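Local atomic coordinates of quinoline 2-oxidoreductase small subunit (Pseudomonas putida, PDB entry 1T3Q), a protein that carries the two [2Fe-2S] clusters of a molybdenum hydroxylase and probably relays electrons between its molybdenum-pterin cofactor and its FAD. Residues M10-T15 with Q74-S79; C56-D61 with I80-G85; H102-C107 with Y147-D152. One frame throughout, in Å; residues are numbered along the deposited sequence.

In the fold
Contacts 1 and 2 build one mixed sheet of the 2Fe-2S iron-sulfur cluster binding domain. Strand 79-81 lies between its partners, parallel to 10-16 in contact 1 and antiparallel to 57-60 in contact 2. The two contacts touch, for instance where A75 CB packs on I80 CD1. Contact 1 is partly buried, far from the centre of the chain, and relies on polar bonds to a turn. Contact 2 is buried near the centre of the chain and is mostly aliphatic. Contact 3 belongs to the helical [2Fe-2S] binding domain, its centre about 20 Å from that of contact 2. It joins a cluster loop to a helix. Contacts 2 and 3 each include a cysteine bound to iron, one for each cluster.

Contact 1 of 3, residues M10-T15 with Q74-S79; sequences MRISAT and QAEGCS
The parallel pairing of strands 10-16 and 79-81 begins here, just after a type II beta turn from A75 to C78. T15 and S79 form the bridge, and T15 N donates to C78 O at 2.9 Å. Before the bridge the turn itself binds the strand. G77 N gives S13 O a nearly straight bond of 2.8 Å. G77 has a positive phi, which favours glycine.

E76 reaches back to the strand. Its CG stands anti to the backbone N (chi1 175°), and the chain bends at chi2. S13 N donates to E76 OE2 at 2.7 Å, from above the carboxylate plane. A water also gives hydrogen bonds to E76 OE2 and to R11 O. E76 OE2 thus takes two donors, and the carboxylate acts as one more acceptor along the strand. The apolar part is small: I12 CG2 lies 4.3 Å from A75 CB. A14 CB fits closely against A75 O, at 3.3 Å, and C78 O.

On its other edge, strand 10-16 pairs with strand 19-25, where F23 and V25 also pack on I12. The turn faces the medium subunit, whose R54 binds E76 O. S79 continues through a backbone bond to D61.

Contact 2 of 3, residues C56-D61 with I80-G85; sequences CTILID and IETVEG. With FES (Fe2/s2 (inorganic) cluster), chain H.
C56 stands just before the residues that pair with strand 79-81, I58 touching I80 and L59 bridging E81. Its SG binds iron FE2 of the cluster at 2.3 Å. C68 is the other cysteine on that iron. T57 then turns its side chain to helix 111-124.

I58 is the first residue to meet the partner strand. Its CG1 sits between the backbone N and the carbonyl carbon (chi1 59°), and CD1 reaches I80 CG2 at 3.9 Å. I58 CB also lies near E81 O. L59 forms the hydrogen-bonded antiparallel pair with E81. E81 N donates to L59 O at 2.9 Å, while L59 N to E81 O is longer, at 3.3 Å. On the same face, L59 CD1 lies 3.7 Å from E81 OE1, and the two side chains cross obliquely. The other oxygen, E81 OE2, belongs to a salt bridge with R119 of helix 111-124. I60 and I80 make the next, non-hydrogen-bonded pair, with CG1 of I60 4.3 Å from CG1 of I80. L31 of helix 31-39 covers both of them, and I58 as well.

The sheet thus has an aliphatic face under helix 31-39. Its L59-E81 face carries a charge matched by R119. Two backbone bonds tie the strand leaving the cluster ligand into this buried frame.

Contact 3 of 3, residues H102-C107 with Y147-D152; sequences HHALQC and YETIID. With FES (Fe2/s2 (inorganic) cluster), chain G; MCN (pterin cytosine dinucleotide), chain N.
T149, in the first turn of helix 148-154, meets the loop at H102 and H103. Its OG1 lies between the backbone N and the carbonyl carbon (chi1 50°). From there it donates to H103 O at 2.8 Å, from above the carbonyl plane. CB and CG2 of T149 press on H102 O, each at 3.1 Å. H103 is the first residue beyond the preceding helix, in a Schellman motif, and the bond is made to its carbonyl. A valine in place of T149 would probably keep the packing but leave H103 O without its hydroxyl donor across the contact.

H102 CG is anti to its carbonyl carbon (chi1 -72°), and ND1 bonds S98 O. Its ring CD2 meets D152 CB at 3.5 Å, and D152 O lies over the centre of one ring face. The D152 carboxylate is turned 59° from the ring and makes a salt bridge with R130. Next along the loop comes A104, whose O is touched by I150 CG1 at 3.3 Å; the same CG1 packs on A104 CB.

Further on, the extended Q106 side chain accepts from pterin N2' through OE1, at 2.7 Å. C107 SG binds iron FE1 of the cluster. One loop therefore touches both cofactors, consistent with electron transfer between them; across this contact its start is held by one hydroxyl bond and close packing.

Contact 1 of 3, residues M10-T15 with Q74-S79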
loop_
_atom_site.group_PDB
_atom_site.type_symbol
_atom_site.label_atom_id
_atom_site.label_comp_id
_atom_site.label_asym_id
_atom_site.label_seq_id
_atom_site.Cartn_x
_atom_site.Cartn_y
_atom_site.Cartn_z
ATOM N N MET A 10 10.169 -27.073 11.719
ATOM C CA MET A 10 9.427 -27.943 12.619
ATOM C C MET A 10 7.958 -27.536 12.718
ATOM O O MET A 10 7.632 -26.349 12.802
ATOM C CB MET A 10 10.074 -27.920 14.006
ATOM C CG MET A 10 11.455 -28.565 14.049
ATOM S SD MET A 10 12.168 -28.563 15.700
ATOM C CE MET A 10 11.087 -29.734 16.536
ATOM N N ARG A 11 7.080 -28.534 12.707
ATOM C CA ARG A 11 5.642 -28.316 12.786
ATOM C C ARG A 11 5.250 -28.071 14.235
ATOM O O ARG A 11 5.330 -28.972 15.069
ATOM C CB ARG A 11 4.905 -29.542 12.242
ATOM C CG ARG A 11 3.388 -29.439 12.272
ATOM C CD ARG A 11 2.758 -30.614 11.536
ATOM N NE ARG A 11 1.302 -30.530 11.482
ATOM C CZ ARG A 11 0.503 -30.671 12.536
ATOM N NH1 ARG A 11 1.018 -30.905 13.736
ATOM N NH2 ARG A 11 -0.814 -30.586 12.387
ATOM N N ILE A 12 4.828 -26.848 14.534
ATOM C CA ILE A 12 4.443 -26.502 15.892
ATOM C C ILE A 12 2.938 -26.350 16.037
ATOM O O ILE A 12 2.289 -25.661 15.252
ATOM C CB ILE A 12 5.129 -25.197 16.353
ATOM C CG1 ILE A 12 6.651 -25.341 16.219
ATOM C CG2 ILE A 12 4.747 -24.887 17.800
ATOM C CD1 ILE A 12 7.232 -26.540 16.955
ATOM N N SER A 13 2.396 -27.003 17.056
ATOM C CA SER A 13 0.971 -26.965 17.329
ATOM C C SER A 13 0.707 -26.217 18.632
ATOM O O SER A 13 1.140 -26.644 19.706
ATOM C CB SER A 13 0.430 -28.395 17.417
ATOM O OG SER A 13 -0.955 -28.402 17.701
ATOM N N ALA A 14 0.003 -25.095 18.537
ATOM C CA ALA A 14 -0.310 -24.294 19.717
ATOM C C ALA A 14 -1.622 -23.541 19.528
ATOM O O ALA A 14 -2.057 -23.303 18.403
ATOM C CB ALA A 14 0.821 -23.299 19.990
ATOM N N THR A 15 -2.263 -23.183 20.632
ATOM C CA THR A 15 -3.502 -22.432 20.543
ATOM C C THR A 15 -3.132 -20.956 20.663
ATOM O O THR A 15 -2.449 -20.552 21.601
ATOM C CB THR A 15 -4.474 -22.821 21.668
ATOM O OG1 THR A 15 -4.817 -24.206 21.533
ATOM C CG2 THR A 15 -5.737 -21.992 21.590
ATOM N N GLN A 74 9.170 -23.810 21.327
ATOM C CA GLN A 74 8.756 -24.083 22.701
ATOM C C GLN A 74 7.298 -23.708 22.934
ATOM O O GLN A 74 6.792 -23.814 24.049
ATOM C CB GLN A 74 9.659 -23.347 23.694
ATOM C CG GLN A 74 11.069 -23.920 23.738
ATOM C CD GLN A 74 11.995 -23.160 24.660
ATOM O OE1 GLN A 74 12.158 -21.950 24.531
ATOM N NE2 GLN A 74 12.616 -23.868 25.593
ATOM N N ALA A 75 6.614 -23.286 21.874
ATOM C CA ALA A 75 5.206 -22.924 21.992
ATOM C C ALA A 75 4.346 -24.176 21.858
ATOM O O ALA A 75 3.140 -24.147 22.118
ATOM C CB ALA A 75 4.827 -21.919 20.912
ATOM N N GLU A 76 4.976 -25.275 21.449
ATOM C CA GLU A 76 4.272 -26.538 21.264
ATOM C C GLU A 76 3.422 -26.905 22.470
ATOM O O GLU A 76 3.907 -26.935 23.603
ATOM C CB GLU A 76 5.269 -27.669 20.987
ATOM C CG GLU A 76 4.624 -29.059 20.894
ATOM C CD GLU A 76 3.790 -29.240 19.632
ATOM O OE1 GLU A 76 2.888 -30.104 19.629
ATOM O OE2 GLU A 76 4.046 -28.529 18.637
ATOM N N GLY A 77 2.150 -27.186 22.214
ATOM C CA GLY A 77 1.242 -27.574 23.280
ATOM C C GLY A 77 0.830 -26.475 24.237
ATOM O O GLY A 77 0.208 -26.752 25.266
ATOM N N CYS A 78 1.161 -25.229 23.912
ATOM C CA CYS A 78 0.813 -24.107 24.778
ATOM C C CYS A 78 -0.353 -23.278 24.250
ATOM O O CYS A 78 -0.679 -23.319 23.061
ATOM C CB CYS A 78 2.021 -23.185 24.964
ATOM S SG CYS A 78 3.443 -23.959 25.767
ATOM N N SER A 79 -0.985 -22.536 25.154
ATOM C CA SER A 79 -2.089 -21.658 24.803
ATOM C C SER A 79 -1.536 -20.238 24.904
ATOM O O SER A 79 -1.207 -19.762 25.990
ATOM C CB SER A 79 -3.251 -21.837 25.780
ATOM O OG SER A 79 -4.281 -20.905 25.507
HETATM O O HOH W 1 3.261 -30.349 16.118
#

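Contact 2 of 3, residues C56-D61 with I80-G85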
loop_
_atom_site.group_PDB
_atom_site.type_symbol
_atom_site.label_atom_id
_atom_site.label_comp_id
_atom_site.label_asym_id
_atom_site.label_seq_id
_atom_site.Cartn_x
_atom_site.Cartn_y
_atom_site.Cartn_z
ATOM N N CYS A 56 7.680 -7.398 24.233
ATOM C CA CYS A 56 7.247 -8.644 23.597
ATOM C C CYS A 56 6.496 -9.536 24.573
ATOM O O CYS A 56 6.242 -10.703 24.277
ATOM C CB CYS A 56 8.459 -9.441 23.111
ATOM S SG CYS A 56 9.417 -10.085 24.503
ATOM N N THR A 57 6.157 -8.997 25.734
ATOM C CA THR A 57 5.460 -9.782 26.745
ATOM C C THR A 57 4.093 -10.264 26.280
ATOM O O THR A 57 3.270 -9.474 25.813
ATOM C CB THR A 57 5.297 -8.971 28.051
ATOM O OG1 THR A 57 6.590 -8.551 28.513
ATOM C CG2 THR A 57 4.636 -9.827 29.143
ATOM N N ILE A 58 3.863 -11.570 26.394
ATOM C CA ILE A 58 2.586 -12.170 26.017
ATOM C C ILE A 58 2.197 -13.146 27.120
ATOM O O ILE A 58 2.960 -13.366 28.051
ATOM C CB ILE A 58 2.684 -12.948 24.686
ATOM C CG1 ILE A 58 3.728 -14.061 24.805
ATOM C CG2 ILE A 58 3.018 -11.992 23.543
ATOM C CD1 ILE A 58 3.842 -14.932 23.571
ATOM N N LEU A 59 1.005 -13.719 27.033
ATOM C CA LEU A 59 0.594 -14.682 28.049
ATOM C C LEU A 59 0.651 -16.081 27.454
ATOM O O LEU A 59 0.098 -16.334 26.379
ATOM C CB LEU A 59 -0.830 -14.393 28.540
ATOM C CG LEU A 59 -1.101 -13.029 29.186
ATOM C CD1 LEU A 59 -2.570 -12.944 29.602
ATOM C CD2 LEU A 59 -0.209 -12.838 30.392
ATOM N N ILE A 60 1.346 -16.975 28.145
ATOM C CA ILE A 60 1.456 -18.362 27.722
ATOM C C ILE A 60 0.846 -19.181 28.858
ATOM O O ILE A 60 1.350 -19.184 29.988
ATOM C CB ILE A 60 2.926 -18.756 27.468
ATOM C CG1 ILE A 60 3.469 -17.933 26.290
ATOM C CG2 ILE A 60 3.027 -20.245 27.154
ATOM C CD1 ILE A 60 4.867 -18.309 25.842
ATOM N N ASP A 61 -0.260 -19.847 28.547
ATOM C CA ASP A 61 -0.995 -20.632 29.529
ATOM C C ASP A 61 -1.348 -19.731 30.704
ATOM O O ASP A 61 -1.238 -20.119 31.865
ATOM C CB ASP A 61 -0.176 -21.837 29.987
ATOM C CG ASP A 61 0.125 -22.788 28.850
ATOM O OD1 ASP A 61 -0.753 -22.964 27.978
ATOM O OD2 ASP A 61 1.231 -23.363 28.824
ATOM N N ILE A 80 -1.434 -19.573 23.760
ATOM C CA ILE A 80 -0.881 -18.224 23.687
ATOM C C ILE A 80 -1.928 -17.136 23.483
ATOM O O ILE A 80 -2.872 -17.300 22.708
ATOM C CB ILE A 80 0.136 -18.138 22.534
ATOM C CG1 ILE A 80 1.302 -19.091 22.807
ATOM C CG2 ILE A 80 0.613 -16.702 22.361
ATOM C CD1 ILE A 80 2.253 -19.255 21.632
ATOM N N GLU A 81 -1.742 -16.018 24.181
ATOM C CA GLU A 81 -2.641 -14.880 24.076
ATOM C C GLU A 81 -1.841 -13.635 23.717
ATOM O O GLU A 81 -0.981 -13.208 24.485
ATOM C CB GLU A 81 -3.356 -14.632 25.405
ATOM C CG GLU A 81 -4.433 -15.635 25.750
ATOM C CD GLU A 81 -4.982 -15.397 27.140
ATOM O OE1 GLU A 81 -4.359 -15.868 28.116
ATOM O OE2 GLU A 81 -6.025 -14.721 27.258
ATOM N N THR A 82 -2.113 -13.062 22.548
ATOM C CA THR A 82 -1.424 -11.843 22.131
ATOM C C THR A 82 -2.421 -10.690 22.252
ATOM O O THR A 82 -3.619 -10.910 22.474
ATOM C CB THR A 82 -0.915 -11.930 20.678
ATOM O OG1 THR A 82 -2.025 -12.024 19.779
ATOM C CG2 THR A 82 -0.015 -13.152 20.502
ATOM N N VAL A 83 -1.933 -9.463 22.109
ATOM C CA VAL A 83 -2.797 -8.298 22.231
ATOM C C VAL A 83 -3.986 -8.330 21.267
ATOM O O VAL A 83 -5.058 -7.811 21.586
ATOM C CB VAL A 83 -1.992 -6.992 22.016
ATOM C CG1 VAL A 83 -1.472 -6.926 20.594
ATOM C CG2 VAL A 83 -2.864 -5.786 22.329
ATOM N N GLU A 84 -3.809 -8.947 20.102
ATOM C CA GLU A 84 -4.888 -9.019 19.118
ATOM C C GLU A 84 -6.130 -9.732 19.651
ATOM O O GLU A 84 -7.241 -9.509 19.163
ATOM C CB GLU A 84 -4.430 -9.739 17.844
ATOM C CG GLU A 84 -3.476 -8.944 16.971
ATOM C CD GLU A 84 -2.014 -9.214 17.278
ATOM O OE1 GLU A 84 -1.699 -9.662 18.402
ATOM O OE2 GLU A 84 -1.178 -8.958 16.388
ATOM N N GLY A 85 -5.935 -10.595 20.644
ATOM C CA GLY A 85 -7.055 -11.343 21.187
ATOM C C GLY A 85 -7.850 -10.647 22.271
ATOM O O GLY A 85 -8.896 -11.149 22.684
HETATM FE FE1 FES H . 12.541 -6.589 24.962
HETATM FE FE2 FES H . 11.539 -9.094 24.598
HETATM S S1 FES H . 11.927 -8.195 26.502
HETATM S S2 FES H . 12.010 -7.512 23.004
#

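Contact 3 of 3, residues H102-C107 with Y147-D152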
loop_
_atom_site.group_PDB
_atom_site.type_symbol
_atom_site.label_atom_id
_atom_site.label_comp_id
_atom_site.label_asym_id
_atom_site.label_seq_id
_atom_site.Cartn_x
_atom_site.Cartn_y
_atom_site.Cartn_z
ATOM N N HIS A 102 -7.356 7.365 30.224
ATOM C CA HIS A 102 -6.318 7.960 31.058
ATOM C C HIS A 102 -5.068 8.379 30.291
ATOM O O HIS A 102 -4.096 8.823 30.896
ATOM C CB HIS A 102 -5.907 6.997 32.179
ATOM C CG HIS A 102 -6.937 6.849 33.258
ATOM N ND1 HIS A 102 -7.936 5.901 33.210
ATOM C CD2 HIS A 102 -7.132 7.544 34.403
ATOM C CE1 HIS A 102 -8.702 6.017 34.282
ATOM N NE2 HIS A 102 -8.236 7.006 35.022
ATOM N N HIS A 103 -5.101 8.243 28.972
ATOM C CA HIS A 103 -3.945 8.596 28.142
ATOM C C HIS A 103 -2.725 7.834 28.667
ATOM O O HIS A 103 -1.728 8.424 29.092
ATOM C CB HIS A 103 -3.699 10.113 28.179
ATOM C CG HIS A 103 -2.619 10.576 27.243
ATOM N ND1 HIS A 103 -2.471 10.068 25.970
ATOM C CD2 HIS A 103 -1.664 11.529 27.380
ATOM C CE1 HIS A 103 -1.474 10.688 25.362
ATOM N NE2 HIS A 103 -0.967 11.578 26.196
ATOM N N ALA A 104 -2.824 6.509 28.634
ATOM C CA ALA A 104 -1.766 5.625 29.114
ATOM C C ALA A 104 -0.794 5.192 28.012
ATOM O O ALA A 104 0.038 4.316 28.224
ATOM C CB ALA A 104 -2.382 4.385 29.771
ATOM N N LEU A 105 -0.919 5.784 26.831
ATOM C CA LEU A 105 -0.009 5.469 25.730
ATOM C C LEU A 105 0.174 6.689 24.818
ATOM O O LEU A 105 -0.688 7.551 24.725
ATOM C CB LEU A 105 -0.514 4.295 24.888
ATOM C CG LEU A 105 -1.806 4.534 24.120
ATOM C CD1 LEU A 105 -1.831 3.687 22.857
ATOM C CD2 LEU A 105 -2.992 4.207 25.028
ATOM N N GLN A 106 1.320 6.726 24.153
ATOM C CA GLN A 106 1.674 7.779 23.234
ATOM C C GLN A 106 2.089 7.166 21.894
ATOM O O GLN A 106 1.278 7.092 20.952
ATOM C CB GLN A 106 2.774 8.654 23.852
ATOM C CG GLN A 106 2.212 9.686 24.845
ATOM C CD GLN A 106 3.221 10.632 25.481
ATOM O OE1 GLN A 106 4.109 11.163 24.818
ATOM N NE2 GLN A 106 3.059 10.866 26.782
ATOM N N CYS A 107 3.334 6.714 21.806
ATOM C CA CYS A 107 3.761 6.109 20.548
ATOM C C CYS A 107 3.086 4.737 20.446
ATOM O O CYS A 107 2.870 4.218 19.356
ATOM C CB CYS A 107 5.284 5.987 20.539
ATOM S SG CYS A 107 5.983 4.584 21.414
ATOM N N TYR A 147 4.857 6.831 32.977
ATOM C CA TYR A 147 4.151 5.799 33.754
ATOM C C TYR A 147 2.931 6.127 34.605
ATOM O O TYR A 147 2.080 5.256 34.798
ATOM C CB TYR A 147 5.134 5.082 34.676
ATOM C CG TYR A 147 6.303 4.439 33.976
ATOM C CD1 TYR A 147 6.134 3.300 33.194
ATOM C CD2 TYR A 147 7.584 4.965 34.110
ATOM C CE1 TYR A 147 7.223 2.692 32.561
ATOM C CE2 TYR A 147 8.677 4.369 33.485
ATOM C CZ TYR A 147 8.490 3.235 32.717
ATOM O OH TYR A 147 9.576 2.636 32.126
ATOM N N GLU A 148 2.833 7.344 35.131
ATOM C CA GLU A 148 1.707 7.652 36.006
ATOM C C GLU A 148 0.328 7.297 35.463
ATOM O O GLU A 148 -0.487 6.712 36.180
ATOM C CB GLU A 148 1.714 9.124 36.433
ATOM C CG GLU A 148 0.579 9.431 37.411
ATOM C CD GLU A 148 0.647 10.816 38.011
ATOM O OE1 GLU A 148 -0.335 11.211 38.679
ATOM O OE2 GLU A 148 1.671 11.505 37.826
ATOM N N THR A 149 0.065 7.620 34.200
ATOM C CA THR A 149 -1.242 7.338 33.631
ATOM C C THR A 149 -1.515 5.855 33.388
ATOM O O THR A 149 -2.670 5.449 33.281
ATOM C CB THR A 149 -1.468 8.141 32.329
ATOM O OG1 THR A 149 -0.352 7.965 31.448
ATOM C CG2 THR A 149 -1.628 9.628 32.653
ATOM N N ILE A 150 -0.460 5.051 33.282
ATOM C CA ILE A 150 -0.637 3.613 33.103
ATOM C C ILE A 150 -1.091 3.065 34.461
ATOM O O ILE A 150 -1.953 2.176 34.532
ATOM C CB ILE A 150 0.684 2.925 32.673
ATOM C CG1 ILE A 150 1.039 3.339 31.243
ATOM C CG2 ILE A 150 0.542 1.411 32.757
ATOM C CD1 ILE A 150 2.408 2.859 30.778
ATOM N N ILE A 151 -0.516 3.607 35.533
ATOM C CA ILE A 151 -0.885 3.182 36.885
ATOM C C ILE A 151 -2.345 3.595 37.093
ATOM O O ILE A 151 -3.147 2.835 37.645
ATOM C CB ILE A 151 -0.004 3.862 37.964
ATOM C CG1 ILE A 151 1.481 3.623 37.668
ATOM C CG2 ILE A 151 -0.347 3.317 39.352
ATOM C CD1 ILE A 151 1.892 2.164 37.607
ATOM N N ASP A 152 -2.685 4.798 36.638
ATOM C CA ASP A 152 -4.051 5.306 36.753
ATOM C C ASP A 152 -5.028 4.379 36.032
ATOM O O ASP A 152 -6.083 4.037 36.564
ATOM C CB ASP A 152 -4.178 6.695 36.115
ATOM C CG ASP A 152 -3.392 7.766 36.847
ATOM O OD1 ASP A 152 -3.246 8.865 36.270
ATOM O OD2 ASP A 152 -2.936 7.530 37.986
HETATM FE FE1 FES G . 5.828 4.967 23.687
HETATM FE FE2 FES G . 5.274 3.546 25.925
HETATM S S1 FES G . 3.811 4.686 24.767
HETATM S S2 FES G . 7.179 3.629 24.784
HETATM N N1 MCN N . 0.294 20.359 22.327
HETATM C C2 MCN N . -1.004 20.876 22.648
HETATM N N3 MCN N . -1.007 22.245 22.868
HETATM C C4 MCN N . 0.090 23.099 22.812
HETATM C C5 MCN N . 1.396 22.511 22.492
HETATM C C6 MCN N . 1.493 21.161 22.250
HETATM O O2 MCN N . -1.965 20.144 22.733
HETATM N N4 MCN N . -0.033 24.390 23.034
HETATM C "C1'" MCN N . 0.334 18.813 22.029
HETATM C C2D MCN N . 0.305 18.514 20.461
HETATM O "O2'" MCN N . -0.433 17.268 20.203
HETATM C "C3'" MCN N . 1.773 18.472 20.091
HETATM C C4D MCN N . 2.450 17.824 21.275
HETATM O O4D MCN N . 1.563 18.159 22.456
HETATM O "O3'" MCN N . 1.953 17.683 18.863
HETATM C "C5'" MCN N . 3.957 18.158 21.456
HETATM O "O5'" MCN N . 4.039 19.562 21.418
HETATM P PA MCN N . 4.953 20.387 20.430
HETATM O O1A MCN N . 4.022 21.058 19.468
HETATM O O2A MCN N . 5.862 21.187 21.347
HETATM O O3A MCN N . 6.047 19.492 19.623
HETATM P PB MCN N . 5.883 18.500 18.377
HETATM O O1B MCN N . 6.696 19.069 17.260
HETATM O O2B MCN N . 4.439 18.202 18.102
HETATM O O3B MCN N . 6.538 17.134 18.904
HETATM C C10 MCN N . 7.930 16.945 18.880
HETATM C "C9'" MCN N . 8.382 17.071 20.298
HETATM C "C8'" MCN N . 9.900 16.775 20.255
HETATM S "S8'" MCN N . 10.874 17.926 19.294
HETATM C "C7'" MCN N . 10.526 15.777 20.881
HETATM S "S7'" MCN N . 12.279 15.442 20.802
HETATM C "C6'" MCN N . 9.652 14.764 21.696
HETATM C C7 MCN N . 8.382 15.417 22.173
HETATM O "O9'" MCN N . 7.675 16.011 21.097
HETATM N "N5'" MCN N . 9.536 13.531 20.813
HETATM C C4A MCN N . 8.440 12.725 21.317
HETATM N "N8'" MCN N . 7.480 14.401 22.815
HETATM C C4B MCN N . 7.485 13.076 22.289
HETATM N "N1'" MCN N . 6.425 12.255 22.751
HETATM C "C2'" MCN N . 6.365 11.029 22.180
HETATM N "N2'" MCN N . 5.381 10.204 22.597
HETATM N "N3'" MCN N . 7.238 10.607 21.197
HETATM C "C4'" MCN N . 8.329 11.391 20.666
HETATM O "O4'" MCN N . 9.049 10.948 19.805
#